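PDB 3UUW: putative oxidoreductase with NAD(P)-binding Rossmann-fold domain from Clostridium difficile, which is a putative dehydrogenase of the Gfo/Idh/MocA family that probably binds NAD(P) in its Rossmann-fold domain and oxidises or reduces a substrate not yet identified. Local coordinates for residues V95-L99 with I165-H170; M121-R127 with I288-C293; V183-D189 with V201-G207; L198-S202 with T214-D219. All blocks are in the same frame, centred on the assembly; numbering follows the deposited sequence. Where two conformers were deposited one is given.

Contact 1: V95-L99 with I165-H170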
loop_
_atom_site.group_PDB
_atom_site.type_symbol
_atom_site.label_atom_id
_atom_site.label_comp_id
_atom_site.label_asym_id
_atom_site.label_seq_id
_atom_site.Cartn_x
_atom_site.Cartn_y
_atom_site.Cartn_z
ATOM N N VAL A 95 0.778 26.071 26.808
ATOM C CA VAL A 95 0.888 24.880 27.675
ATOM C C VAL A 95 0.376 23.643 26.931
ATOM O O VAL A 95 -0.570 23.720 26.146
ATOM C CB VAL A 95 0.107 25.101 29.029
ATOM C CG1 VAL A 95 -1.402 25.230 28.773
ATOM C CG2 VAL A 95 0.359 24.010 29.982
ATOM N N ASP A 96 1.010 22.498 27.168
ATOM C CA ASP A 96 0.482 21.245 26.634
ATOM C C ASP A 96 -0.871 20.923 27.248
ATOM O O ASP A 96 -1.206 21.391 28.357
ATOM C CB ASP A 96 1.445 20.102 26.857
ATOM C CG ASP A 96 2.576 20.136 25.861
ATOM O OD1 ASP A 96 2.299 20.095 24.619
ATOM O OD2 ASP A 96 3.727 20.213 26.309
ATOM N N LYS A 97 -1.655 20.141 26.515
ATOM C CA LYS A 97 -2.970 19.744 26.977
ATOM C C LYS A 97 -2.850 18.777 28.147
ATOM O O LYS A 97 -1.820 18.105 28.292
ATOM C CB LYS A 97 -3.810 19.146 25.827
ATOM C CG LYS A 97 -3.184 18.052 24.924
ATOM C CD LYS A 97 -2.968 16.711 25.620
ATOM C CE LYS A 97 -1.518 16.489 25.949
ATOM N NZ LYS A 97 -1.304 15.285 26.781
ATOM N N PRO A 98 -3.846 18.762 29.040
ATOM C CA PRO A 98 -4.988 19.674 29.106
ATOM C C PRO A 98 -4.559 20.951 29.845
ATOM O O PRO A 98 -3.506 20.973 30.498
ATOM C CB PRO A 98 -5.987 18.883 29.935
ATOM C CG PRO A 98 -5.143 18.169 30.898
ATOM C CD PRO A 98 -3.890 17.783 30.139
ATOM N N LEU A 99 -5.359 21.995 29.757
ATOM C CA LEU A 99 -5.034 23.280 30.389
ATOM C C LEU A 99 -4.714 23.082 31.878
ATOM O O LEU A 99 -3.624 23.425 32.344
ATOM C CB LEU A 99 -6.206 24.232 30.220
ATOM C CG LEU A 99 -6.091 25.623 30.838
ATOM C CD1 LEU A 99 -4.729 26.256 30.525
ATOM C CD2 LEU A 99 -7.223 26.531 30.344
ATOM N N ILE A 165 -8.018 12.033 29.709
ATOM C CA ILE A 165 -7.683 13.450 29.708
ATOM C C ILE A 165 -6.343 13.750 29.042
ATOM O O ILE A 165 -6.163 14.809 28.445
ATOM C CB ILE A 165 -7.655 14.001 31.157
ATOM C CG1 ILE A 165 -9.037 13.886 31.799
ATOM C CG2 ILE A 165 -7.238 15.449 31.158
ATOM C CD1 ILE A 165 -10.083 14.737 31.111
ATOM N N ASP A 166 -5.429 12.790 29.129
ATOM C CA ASP A 166 -4.056 12.925 28.641
ATOM C C ASP A 166 -3.895 12.576 27.167
ATOM O O ASP A 166 -3.101 13.204 26.467
ATOM C CB ASP A 166 -3.142 12.007 29.460
ATOM C CG ASP A 166 -1.670 12.239 29.185
ATOM O OD1 ASP A 166 -1.225 13.411 29.216
ATOM O OD2 ASP A 166 -0.949 11.237 28.971
ATOM N N ASP A 167 -4.633 11.570 26.697
ATOM C CA ASP A 167 -4.451 11.087 25.335
ATOM C C ASP A 167 -5.718 11.036 24.493
ATOM O O ASP A 167 -5.715 11.508 23.361
ATOM C CB ASP A 167 -3.778 9.728 25.346
ATOM C CG ASP A 167 -3.092 9.403 24.019
ATOM O OD1 ASP A 167 -3.076 10.261 23.101
ATOM O OD2 ASP A 167 -2.566 8.280 23.888
ATOM N N TYR A 168 -6.810 10.493 25.025
ATOM C CA TYR A 168 -8.057 10.460 24.258
ATOM C C TYR A 168 -8.529 11.876 23.932
ATOM O O TYR A 168 -9.261 12.080 22.963
ATOM C CB TYR A 168 -9.142 9.735 25.019
ATOM C CG TYR A 168 -10.395 9.379 24.247
ATOM C CD1 TYR A 168 -10.338 8.682 23.033
ATOM C CD2 TYR A 168 -11.632 9.640 24.777
ATOM C CE1 TYR A 168 -11.514 8.309 22.350
ATOM C CE2 TYR A 168 -12.825 9.282 24.092
ATOM C CZ TYR A 168 -12.753 8.599 22.897
ATOM O OH TYR A 168 -13.930 8.226 22.262
ATOM N N ILE A 169 -8.073 12.844 24.719
ATOM C CA ILE A 169 -8.434 14.242 24.507
ATOM C C ILE A 169 -8.031 14.692 23.104
ATOM O O ILE A 169 -8.707 15.539 22.508
ATOM C CB ILE A 169 -7.815 15.171 25.596
ATOM C CG1 ILE A 169 -8.479 16.555 25.590
ATOM C CG2 ILE A 169 -6.292 15.291 25.416
ATOM C CD1 ILE A 169 -8.066 17.401 26.789
ATOM N N HIS A 170 -6.935 14.151 22.579
ATOM C CA HIS A 170 -6.524 14.493 21.216
ATOM C C HIS A 170 -7.535 14.046 20.173
ATOM O O HIS A 170 -7.787 14.769 19.207
ATOM C CB HIS A 170 -5.169 13.892 20.856
ATOM C CG HIS A 170 -4.012 14.593 21.482
ATOM N ND1 HIS A 170 -3.722 15.920 21.243
ATOM C CD2 HIS A 170 -3.040 14.134 22.305
ATOM C CE1 HIS A 170 -2.632 16.254 21.913
ATOM N NE2 HIS A 170 -2.194 15.184 22.559
HETATM O O HOH W 1 -0.147 13.922 24.293
#
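Lys97 reaches across to helix 160-179 and directs its NZ at two oxygens of one residue. This NZ gives a hydrogen bond of 2.8 Å to the backbone O of Asp166, arriving in the carbonyl plane on a lone pair, and forms a salt bridge of 3.1 Å with OD1 of the same aspartate. A water accepts a further bond from Lys97 NZ and lies in the imidazole plane of His170, 3.0 Å from NE2, linking lysine and histidine indirectly. The lysine chain is bent at chi2 (70°) and again at chi3 (-105°); this folding lays its methylenes beside the helix before NZ turns to Asp166. Thus Lys97 CD comes within 3.5 Å of His170 NE2, approaching the ring obliquely, and within 3.6 Å of Ile169 CG2. Farther out, Pro98, which follows a cis peptide bond, rests its CB 4.1 Å from Ile169 CD1, and its CG meets Ile165 CG2. The helix has a wider, pi-type turn at 165-168, and Ile165 O is buried there without a polar partner. Leu300 of helix 295-305 packs on both isoleucines. An Asp-Lys-Pro sequence following a Rossmann strand, faced by an aspartate and a histidine four residues apart on a helix of the second domain, is consistent with the active-site cleft of Gfo/Idh/MocA oxidoreductases.

Contact 2: M121-R127 with I288-C293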
loop_
_atom_site.group_PDB
_atom_site.type_symbol
_atom_site.label_atom_id
_atom_site.label_comp_id
_atom_site.label_asym_id
_atom_site.label_seq_id
_atom_site.Cartn_x
_atom_site.Cartn_y
_atom_site.Cartn_z
ATOM N N MET A 121 -2.785 29.634 25.568
ATOM C CA MET A 121 -3.062 28.687 24.487
ATOM C C MET A 121 -2.711 27.265 24.902
ATOM O O MET A 121 -1.641 27.030 25.483
ATOM C CB MET A 121 -2.224 29.043 23.270
ATOM C CG MET A 121 -2.576 28.296 22.009
ATOM S SD MET A 121 -1.465 28.815 20.678
ATOM C CE MET A 121 -2.232 27.944 19.293
ATOM N N VAL A 122 -3.586 26.316 24.558
ATOM C CA VAL A 122 -3.361 24.897 24.818
ATOM C C VAL A 122 -2.889 24.233 23.531
ATOM O O VAL A 122 -3.411 24.495 22.432
ATOM C CB VAL A 122 -4.622 24.210 25.378
ATOM C CG1 VAL A 122 -4.417 22.715 25.499
ATOM C CG2 VAL A 122 -4.994 24.859 26.756
ATOM N N GLY A 123 -1.895 23.354 23.685
ATOM C CA GLY A 123 -1.197 22.743 22.567
ATOM C C GLY A 123 -1.885 21.606 21.858
ATOM O O GLY A 123 -1.401 20.433 21.870
ATOM N N PHE A 124 -3.004 21.916 21.218
ATOM C CA PHE A 124 -3.696 20.912 20.408
ATOM C C PHE A 124 -3.060 20.931 19.032
ATOM O O PHE A 124 -3.600 21.492 18.074
ATOM C CB PHE A 124 -5.217 21.154 20.379
ATOM C CG PHE A 124 -5.894 20.857 21.687
ATOM C CD1 PHE A 124 -5.938 19.554 22.178
ATOM C CD2 PHE A 124 -6.512 21.856 22.413
ATOM C CE1 PHE A 124 -6.533 19.287 23.365
ATOM C CE2 PHE A 124 -7.116 21.572 23.604
ATOM C CZ PHE A 124 -7.133 20.288 24.072
ATOM N N ASN A 125 -1.883 20.305 18.936
ATOM C CA ASN A 125 -1.104 20.340 17.702
ATOM C C ASN A 125 -1.825 19.824 16.459
ATOM O O ASN A 125 -1.557 20.284 15.345
ATOM C CB ASN A 125 0.239 19.618 17.874
ATOM C CG ASN A 125 0.059 18.197 18.302
ATOM O OD1 ASN A 125 -0.354 17.944 19.438
ATOM N ND2 ASN A 125 0.308 17.251 17.387
ATOM N N ARG A 126 -2.750 18.883 16.640
ATOM C CA ARG A 126 -3.445 18.293 15.504
ATOM C C ARG A 126 -4.247 19.326 14.700
ATOM O O ARG A 126 -4.413 19.165 13.500
ATOM C CB ARG A 126 -4.279 17.095 15.963
ATOM C CG ARG A 126 -3.438 15.927 16.326
ATOM C CD ARG A 126 -4.176 14.942 17.183
ATOM N NE ARG A 126 -3.339 13.782 17.416
ATOM C CZ ARG A 126 -2.278 13.771 18.206
ATOM N NH1 ARG A 126 -1.929 14.845 18.908
ATOM N NH2 ARG A 126 -1.558 12.653 18.314
ATOM N N ARG A 127 -4.699 20.408 15.348
ATOM C CA ARG A 127 -5.389 21.489 14.634
ATOM C C ARG A 127 -4.477 22.216 13.635
ATOM O O ARG A 127 -4.953 22.978 12.774
ATOM C CB ARG A 127 -5.986 22.484 15.611
ATOM C CG ARG A 127 -6.967 21.915 16.596
ATOM C CD ARG A 127 -7.768 23.054 17.185
ATOM N NE ARG A 127 -8.539 22.698 18.365
ATOM C CZ ARG A 127 -9.433 23.502 18.940
ATOM N NH1 ARG A 127 -9.746 24.672 18.395
ATOM N NH2 ARG A 127 -10.063 23.114 20.040
ATOM N N ILE A 288 -7.340 28.746 19.250
ATOM C CA ILE A 288 -7.371 27.992 20.502
ATOM C C ILE A 288 -7.284 29.000 21.655
ATOM O O ILE A 288 -6.198 29.322 22.148
ATOM C CB ILE A 288 -6.267 26.937 20.617
ATOM C CG1 ILE A 288 -6.308 25.963 19.416
ATOM C CG2 ILE A 288 -6.458 26.098 21.915
ATOM C CD1 ILE A 288 -5.079 25.033 19.301
ATOM N N ASN A 289 -8.433 29.526 22.037
ATOM C CA ASN A 289 -8.538 30.405 23.193
ATOM C C ASN A 289 -9.894 30.198 23.817
ATOM O O ASN A 289 -10.817 29.707 23.160
ATOM C CB ASN A 289 -8.380 31.875 22.797
ATOM C CG ASN A 289 -9.620 32.448 22.187
ATOM O OD1 ASN A 289 -10.569 32.817 22.891
ATOM N ND2 ASN A 289 -9.621 32.567 20.866
ATOM N N GLY A 290 -10.011 30.552 25.087
ATOM C CA GLY A 290 -11.287 30.470 25.762
ATOM C C GLY A 290 -11.840 29.066 25.773
ATOM O O GLY A 290 -11.134 28.122 26.100
ATOM N N GLU A 291 -13.120 28.915 25.443
ATOM C CA GLU A 291 -13.764 27.604 25.496
ATOM C C GLU A 291 -13.074 26.586 24.604
ATOM O O GLU A 291 -13.104 25.388 24.887
ATOM C CB GLU A 291 -15.248 27.719 25.131
ATOM C CG GLU A 291 -16.051 26.406 25.165
ATOM C CD GLU A 291 -16.065 25.699 26.528
ATOM O OE1 GLU A 291 -15.806 26.352 27.581
ATOM O OE2 GLU A 291 -16.383 24.483 26.537
ATOM N N GLU A 292 -12.408 27.048 23.555
ATOM C CA GLU A 292 -11.669 26.126 22.684
ATOM C C GLU A 292 -10.582 25.363 23.450
ATOM O O GLU A 292 -10.263 24.226 23.109
ATOM C CB GLU A 292 -11.060 26.862 21.484
ATOM C CG GLU A 292 -12.101 27.361 20.508
ATOM C CD GLU A 292 -12.879 26.220 19.863
ATOM O OE1 GLU A 292 -12.275 25.171 19.596
ATOM O OE2 GLU A 292 -14.098 26.375 19.626
ATOM N N CYS A 293 -10.035 25.969 24.502
ATOM C CA CYS A 293 -8.984 25.335 25.303
ATOM C C CYS A 293 -9.493 24.171 26.151
ATOM O O CYS A 293 -8.705 23.326 26.560
ATOM C CB CYS A 293 -8.339 26.350 26.282
ATOM S SG CYS A 293 -7.355 27.634 25.486
#
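The seam where the last strand of the Rossmann sheet runs on toward the C-terminal domain is filled by Ile288, wedged among Met121, Val122, Phe124 and Arg127. Two successive inverse gamma turns, centred on Gly123 and Phe124, swing the chain round this isoleucine. Its CG2 lies 3.5 Å from Val122 O, while CD1 sits 4.0 Å from Phe124 CB and 4.1 Å from Met121 CE. Ile288 CG1 covers one face of the Arg127 guanidinium, 3.8 Å from NH1. At the edge of that group Glu292 OE1 takes a bond of 2.8 Å from Arg127 NH1 and a weak one from NH2. Carboxylate and guanidinium planes stand 80° apart, so this is a salt bridge through one oxygen, met on its anti side but 31° out of the carboxylate plane, rather than a flat two-oxygen pairing. Val122 CG2 packs 3.7 Å from Cys293 CB, and Phe124 CE2 turns the ring edge to Cys293 O at 3.8 Å. Arg127 NH2 has a second acid in Asp173 of helix 160-179, and Glu292 OE2 pairs with Lys295. Helix 269-281 closes over Met121 and Ile288 through Ile272, while strand 92-95 lies alongside strand 120-122.

Contact 3: V183-D189 with V201-G207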
loop_
_atom_site.group_PDB
_atom_site.type_symbol
_atom_site.label_atom_id
_atom_site.label_comp_id
_atom_site.label_asym_id
_atom_site.label_seq_id
_atom_site.Cartn_x
_atom_site.Cartn_y
_atom_site.Cartn_z
ATOM N N VAL A 183 -22.280 18.874 18.850
ATOM C CA VAL A 183 -22.479 17.437 18.795
ATOM C C VAL A 183 -22.942 16.908 20.142
ATOM O O VAL A 183 -22.760 17.554 21.180
ATOM C CB VAL A 183 -21.193 16.702 18.340
ATOM C CG1 VAL A 183 -20.770 17.163 16.957
ATOM C CG2 VAL A 183 -20.072 16.898 19.352
ATOM N N GLU A 184 -23.577 15.744 20.108
ATOM C CA GLU A 184 -24.081 15.068 21.286
ATOM C C GLU A 184 -23.586 13.631 21.279
ATOM O O GLU A 184 -23.574 13.004 20.225
ATOM C CB GLU A 184 -25.612 15.028 21.240
ATOM C CG GLU A 184 -26.304 16.390 21.310
ATOM C CD GLU A 184 -26.406 16.929 22.729
ATOM O OE1 GLU A 184 -25.512 16.641 23.560
ATOM O OE2 GLU A 184 -27.391 17.643 23.019
ATOM N N ILE A 185 -23.221 13.087 22.442
ATOM C CA ILE A 185 -22.840 11.666 22.522
ATOM C C ILE A 185 -24.053 10.767 22.264
ATOM O O ILE A 185 -25.065 10.870 22.970
ATOM C CB ILE A 185 -22.248 11.313 23.893
ATOM C CG1 ILE A 185 -20.906 12.009 24.077
ATOM C CG2 ILE A 185 -22.053 9.801 24.036
ATOM C CD1 ILE A 185 -20.319 11.826 25.463
ATOM N N SER A 186 -23.958 9.906 21.250
ATOM C CA SER A 186 -25.053 8.992 20.891
ATOM C C SER A 186 -24.677 7.515 21.020
ATOM O O SER A 186 -25.491 6.633 20.704
ATOM C CB SER A 186 -25.535 9.278 19.463
ATOM O OG SER A 186 -24.490 9.052 18.529
ATOM N N GLY A 187 -23.464 7.246 21.503
ATOM C CA GLY A 187 -22.993 5.889 21.704
ATOM C C GLY A 187 -21.667 5.949 22.433
ATOM O O GLY A 187 -20.910 6.923 22.258
ATOM N N GLU A 188 -21.417 4.932 23.258
ATOM C CA GLU A 188 -20.189 4.807 24.054
ATOM C C GLU A 188 -19.835 3.342 24.346
ATOM O O GLU A 188 -20.715 2.532 24.699
ATOM C CB GLU A 188 -20.321 5.553 25.402
ATOM C CG GLU A 188 -19.151 5.293 26.364
ATOM C CD GLU A 188 -19.268 6.037 27.682
ATOM O OE1 GLU A 188 -18.997 7.259 27.688
ATOM O OE2 GLU A 188 -19.596 5.385 28.714
ATOM N N ASP A 189 -18.555 3.018 24.184
ATOM C CA ASP A 189 -17.981 1.776 24.694
ATOM C C ASP A 189 -16.888 2.233 25.652
ATOM O O ASP A 189 -16.084 3.099 25.315
ATOM C CB ASP A 189 -17.301 0.940 23.610
ATOM C CG ASP A 189 -18.242 0.488 22.516
ATOM O OD1 ASP A 189 -19.410 0.181 22.808
ATOM O OD2 ASP A 189 -17.771 0.422 21.350
ATOM N N VAL A 201 -11.859 2.630 24.418
ATOM C CA VAL A 201 -12.925 3.606 24.528
ATOM C C VAL A 201 -13.352 4.005 23.136
ATOM O O VAL A 201 -12.528 4.119 22.234
ATOM C CB VAL A 201 -12.508 4.859 25.341
ATOM C CG1 VAL A 201 -11.343 5.568 24.699
ATOM C CG2 VAL A 201 -13.688 5.842 25.516
ATOM N N SER A 202 -14.645 4.222 22.980
ATOM C CA SER A 202 -15.196 4.676 21.721
ATOM C C SER A 202 -16.457 5.471 21.961
ATOM O O SER A 202 -17.182 5.228 22.929
ATOM C CB SER A 202 -15.489 3.491 20.809
ATOM O OG SER A 202 -16.151 3.926 19.642
ATOM N N HIS A 203 -16.698 6.435 21.076
ATOM C CA HIS A 203 -17.901 7.257 21.113
ATOM C C HIS A 203 -18.420 7.521 19.735
ATOM O O HIS A 203 -17.680 7.480 18.755
ATOM C CB HIS A 203 -17.644 8.580 21.804
ATOM C CG HIS A 203 -17.427 8.427 23.267
ATOM N ND1 HIS A 203 -16.181 8.214 23.813
ATOM C CD2 HIS A 203 -18.305 8.362 24.285
ATOM C CE1 HIS A 203 -16.304 8.069 25.121
ATOM N NE2 HIS A 203 -17.585 8.128 25.430
ATOM N N LYS A 204 -19.716 7.749 19.670
ATOM C CA LYS A 204 -20.318 8.292 18.484
ATOM C C LYS A 204 -20.792 9.690 18.872
ATOM O O LYS A 204 -21.609 9.854 19.826
ATOM C CB LYS A 204 -21.466 7.432 17.995
ATOM C CG LYS A 204 -22.098 7.967 16.720
ATOM C CD LYS A 204 -23.250 7.079 16.258
ATOM C CE LYS A 204 -22.764 5.848 15.536
ATOM N NZ LYS A 204 -22.221 6.230 14.185
ATOM N N LEU A 205 -20.312 10.695 18.132
ATOM C CA LEU A 205 -20.651 12.087 18.338
ATOM C C LEU A 205 -21.558 12.532 17.194
ATOM O O LEU A 205 -21.130 12.637 16.036
ATOM C CB LEU A 205 -19.395 12.965 18.433
ATOM C CG LEU A 205 -18.355 12.514 19.466
ATOM C CD1 LEU A 205 -17.144 13.437 19.378
ATOM C CD2 LEU A 205 -18.903 12.445 20.897
ATOM N N LYS A 206 -22.818 12.787 17.527
ATOM C CA LYS A 206 -23.820 13.122 16.528
ATOM C C LYS A 206 -24.038 14.616 16.313
ATOM O O LYS A 206 -24.371 15.340 17.252
ATOM C CB LYS A 206 -25.150 12.479 16.931
ATOM C CG LYS A 206 -26.258 12.631 15.894
ATOM C CD LYS A 206 -27.541 11.974 16.343
ATOM C CE LYS A 206 -28.584 11.993 15.227
ATOM N NZ LYS A 206 -28.067 11.316 13.987
ATOM N N GLY A 207 -23.911 15.058 15.062
ATOM C CA GLY A 207 -24.215 16.457 14.668
ATOM C C GLY A 207 -25.428 16.470 13.769
ATOM O O GLY A 207 -25.925 15.417 13.392
HETATM O O HOH W 2 -16.962 0.750 18.867
#
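Glu188 and His203 lie side by side on the closely packed face of this strand pair, joined by a bond of 2.8 Å from His203 NE2 to Glu188 OE1. The oxygen lies in the imidazole plane, but the carboxylate is turned 85° to the ring and is met on its anti side. An extended glutamate chain (chi1 172°, chi2 179°) carries it there, with Glu188 CG running 3.4 Å from NE2 of His203. Tyr168 OH binds His203 ND1, so both ring nitrogens are held and the ring's rotation is fixed. On the same face Ile185 CG1 touches Leu205 CD2 at 3.8 Å, and Val183 CG2 packs 4.1 Å from Leu205 CB, under helices 160-179 and 295-305. The reverse face is polar. It is loose where Glu184 and Lys206, an antiparallel hydrogen-bonded pair with Lys206 N 2.8 Å from Glu184 O, send exposed side chains away from the neighbouring strand; toward Asp189 and Ser202 it is buried. Lys206 meets Asp189 of the second subunit. Asp189 of this chain is in turn held through OD1 by Lys204 and Lys206 of the second subunit, and its OD2 accepts a bond of 2.6 Å from a water. Ser186, whose N bonds Lys204 O at 2.7 Å, is an extra residue that shifts the register by one. Such a twisted antiparallel hairpin, between helices and a partner subunit, is the sheet's edge hairpin, strand 184-192 being outermost within the chain.

Contact 4: L198-S202 with T214-D219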
loop_
_atom_site.group_PDB
_atom_site.type_symbol
_atom_site.label_atom_id
_atom_site.label_comp_id
_atom_site.label_asym_id
_atom_site.label_seq_id
_atom_site.Cartn_x
_atom_site.Cartn_y
_atom_site.Cartn_z
ATOM N N LEU A 198 -7.618 1.915 31.513
ATOM C CA LEU A 198 -8.276 1.970 30.211
ATOM C C LEU A 198 -7.760 0.911 29.249
ATOM O O LEU A 198 -6.550 0.821 28.996
ATOM C CB LEU A 198 -8.065 3.345 29.555
ATOM C CG LEU A 198 -8.737 3.551 28.182
ATOM C CD1 LEU A 198 -10.244 3.438 28.306
ATOM C CD2 LEU A 198 -8.353 4.890 27.585
ATOM N N ILE A 199 -8.679 0.123 28.707
ATOM C CA ILE A 199 -8.362 -0.822 27.620
ATOM C C ILE A 199 -8.815 -0.240 26.276
ATOM O O ILE A 199 -8.034 -0.104 25.330
ATOM C CB ILE A 199 -9.071 -2.186 27.795
ATOM C CG1 ILE A 199 -8.651 -2.895 29.086
ATOM C CG2 ILE A 199 -8.781 -3.096 26.570
ATOM C CD1 ILE A 199 -9.505 -4.095 29.414
ATOM N N PHE A 200 -10.096 0.086 26.194
ATOM C CA PHE A 200 -10.679 0.589 24.948
ATOM C C PHE A 200 -11.769 1.588 25.245
ATOM O O PHE A 200 -12.517 1.424 26.200
ATOM C CB PHE A 200 -11.246 -0.599 24.175
ATOM C CG PHE A 200 -11.964 -0.224 22.919
ATOM C CD1 PHE A 200 -11.254 0.004 21.748
ATOM C CD2 PHE A 200 -13.335 -0.083 22.897
ATOM C CE1 PHE A 200 -11.903 0.380 20.568
ATOM C CE2 PHE A 200 -13.986 0.294 21.714
ATOM C CZ PHE A 200 -13.261 0.502 20.548
ATOM N N VAL A 201 -11.859 2.630 24.418
ATOM C CA VAL A 201 -12.925 3.606 24.528
ATOM C C VAL A 201 -13.352 4.005 23.136
ATOM O O VAL A 201 -12.528 4.119 22.234
ATOM C CB VAL A 201 -12.508 4.859 25.341
ATOM C CG1 VAL A 201 -11.343 5.568 24.699
ATOM C CG2 VAL A 201 -13.688 5.842 25.516
ATOM N N SER A 202 -14.645 4.222 22.980
ATOM C CA SER A 202 -15.196 4.676 21.721
ATOM C C SER A 202 -16.457 5.471 21.961
ATOM O O SER A 202 -17.182 5.228 22.929
ATOM C CB SER A 202 -15.489 3.491 20.809
ATOM O OG SER A 202 -16.151 3.926 19.642
ATOM N N THR A 214 -15.284 8.013 17.166
ATOM C CA THR A 214 -13.971 8.115 17.791
ATOM C C THR A 214 -13.635 6.837 18.486
ATOM O O THR A 214 -14.503 6.219 19.075
ATOM C CB THR A 214 -13.933 9.254 18.833
ATOM O OG1 THR A 214 -14.920 9.041 19.855
ATOM C CG2 THR A 214 -14.201 10.603 18.157
ATOM N N SER A 215 -12.368 6.421 18.411
ATOM C CA SER A 215 -11.940 5.123 18.972
ATOM C C SER A 215 -10.465 5.078 19.407
ATOM O O SER A 215 -9.587 5.545 18.701
ATOM C CB SER A 215 -12.188 4.034 17.928
ATOM O OG SER A 215 -11.732 2.758 18.343
ATOM N N MET A 216 -10.207 4.441 20.547
ATOM C CA MET A 216 -8.862 4.313 21.079
ATOM C C MET A 216 -8.695 2.958 21.802
ATOM O O MET A 216 -9.318 2.699 22.834
ATOM C CB MET A 216 -8.553 5.484 22.035
ATOM C CG MET A 216 -7.304 5.259 22.924
ATOM S SD MET A 216 -6.811 6.715 23.872
ATOM C CE MET A 216 -6.138 7.751 22.546
ATOM N N HIS A 217 -7.832 2.106 21.248
ATOM C CA HIS A 217 -7.505 0.811 21.843
ATOM C C HIS A 217 -6.058 0.887 22.304
ATOM O O HIS A 217 -5.139 1.101 21.507
ATOM C CB HIS A 217 -7.695 -0.312 20.835
ATOM C CG HIS A 217 -7.563 -1.677 21.414
ATOM N ND1 HIS A 217 -7.261 -2.779 20.645
ATOM C CD2 HIS A 217 -7.693 -2.124 22.681
ATOM C CE1 HIS A 217 -7.214 -3.851 21.418
ATOM N NE2 HIS A 217 -7.467 -3.481 22.659
ATOM N N ARG A 218 -5.879 0.730 23.605
ATOM C CA ARG A 218 -4.581 0.835 24.255
ATOM C C ARG A 218 -3.753 -0.436 24.192
ATOM O O ARG A 218 -2.564 -0.406 24.546
ATOM C CB ARG A 218 -4.782 1.208 25.729
ATOM C CG ARG A 218 -5.651 2.439 25.946
ATOM C CD ARG A 218 -5.012 3.718 25.417
ATOM N NE ARG A 218 -3.762 4.033 26.118
ATOM C CZ ARG A 218 -3.032 5.122 25.887
ATOM N NH1 ARG A 218 -3.423 6.023 24.983
ATOM N NH2 ARG A 218 -1.908 5.316 26.570
ATOM N N ASP A 219 -4.361 -1.542 23.762
ATOM C CA ASP A 219 -3.683 -2.834 23.702
ATOM C C ASP A 219 -3.887 -3.443 22.318
ATOM O O ASP A 219 -4.312 -4.595 22.176
ATOM C CB ASP A 219 -4.228 -3.779 24.795
ATOM C CG ASP A 219 -3.288 -4.944 25.085
ATOM O OD1 ASP A 219 -2.138 -4.910 24.600
ATOM O OD2 ASP A 219 -3.684 -5.899 25.803
#
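Phe200 and His217 form the aromatic part of this strand pair, an offset edge-to-face arrangement in which the phenyl edge is directed at the imidazole face. The ring centroids of Phe200 and His217 are 6.0 Å apart and their planes stand at 74°. Phe200 CD1 also lies 3.7 Å from His217 CB, which sits in the phenyl plane. As a non-hydrogen-bonded pair, Phe200 and His217 send their side chains to the same face of the sheet, the one toward Val143 and Ser231 of the second subunit.

Backbone bonds set the register. Val201 and Met216 exchange both of theirs, N to O at 3.0 Å from valine to methionine and 2.9 Å in return, and Arg218 N continues the ladder to Ile199 O at 2.9 Å. Ile199 O also lies at the edge of the His217 ring, in its plane and 3.3 Å from CD2.

Apolar packing occupies the other face, turned to helix 160-179. Val201 CG1 meets Met216 CB at 3.9 Å, and Leu198 CG lies 4.0 Å from the aliphatic CG of Arg218, the two side chains crossing at about a right angle.

Charge enters through the same arginine: its bent chain brings NH1 of Arg218 to a salt bridge with Asp167, and the same NH1 makes a weak bond to Met216 SD. On the far side of strand 198-206, Ile199 and Phe200 both face Phe191. The pair as a whole is the antiparallel hairpin of strands 198-206 and 211-217 in the mixed sheet of the C-terminal domain, its first strand interrupted by a classic beta bulge opposite Phe191.

How the contacts relate
The four contacts trace a path from the domain junction to the subunit interface. Contacts 1 and 2, with centres about 10 Å apart, alternate their segments along the chain and are joined by backbone bonds from Val95 to Met121 and Gly123. Contacts 3 and 4, with centres about 13 Å apart, share strand 198-206 in the mixed sheet, are nested inside the loop closed by contact 2, and both reach the second subunit. Helix 160-179 connects the two groups through Asp167 and Tyr168. The helix that faces the probable active site in contact 1 therefore also rests on the sheet used in assembly.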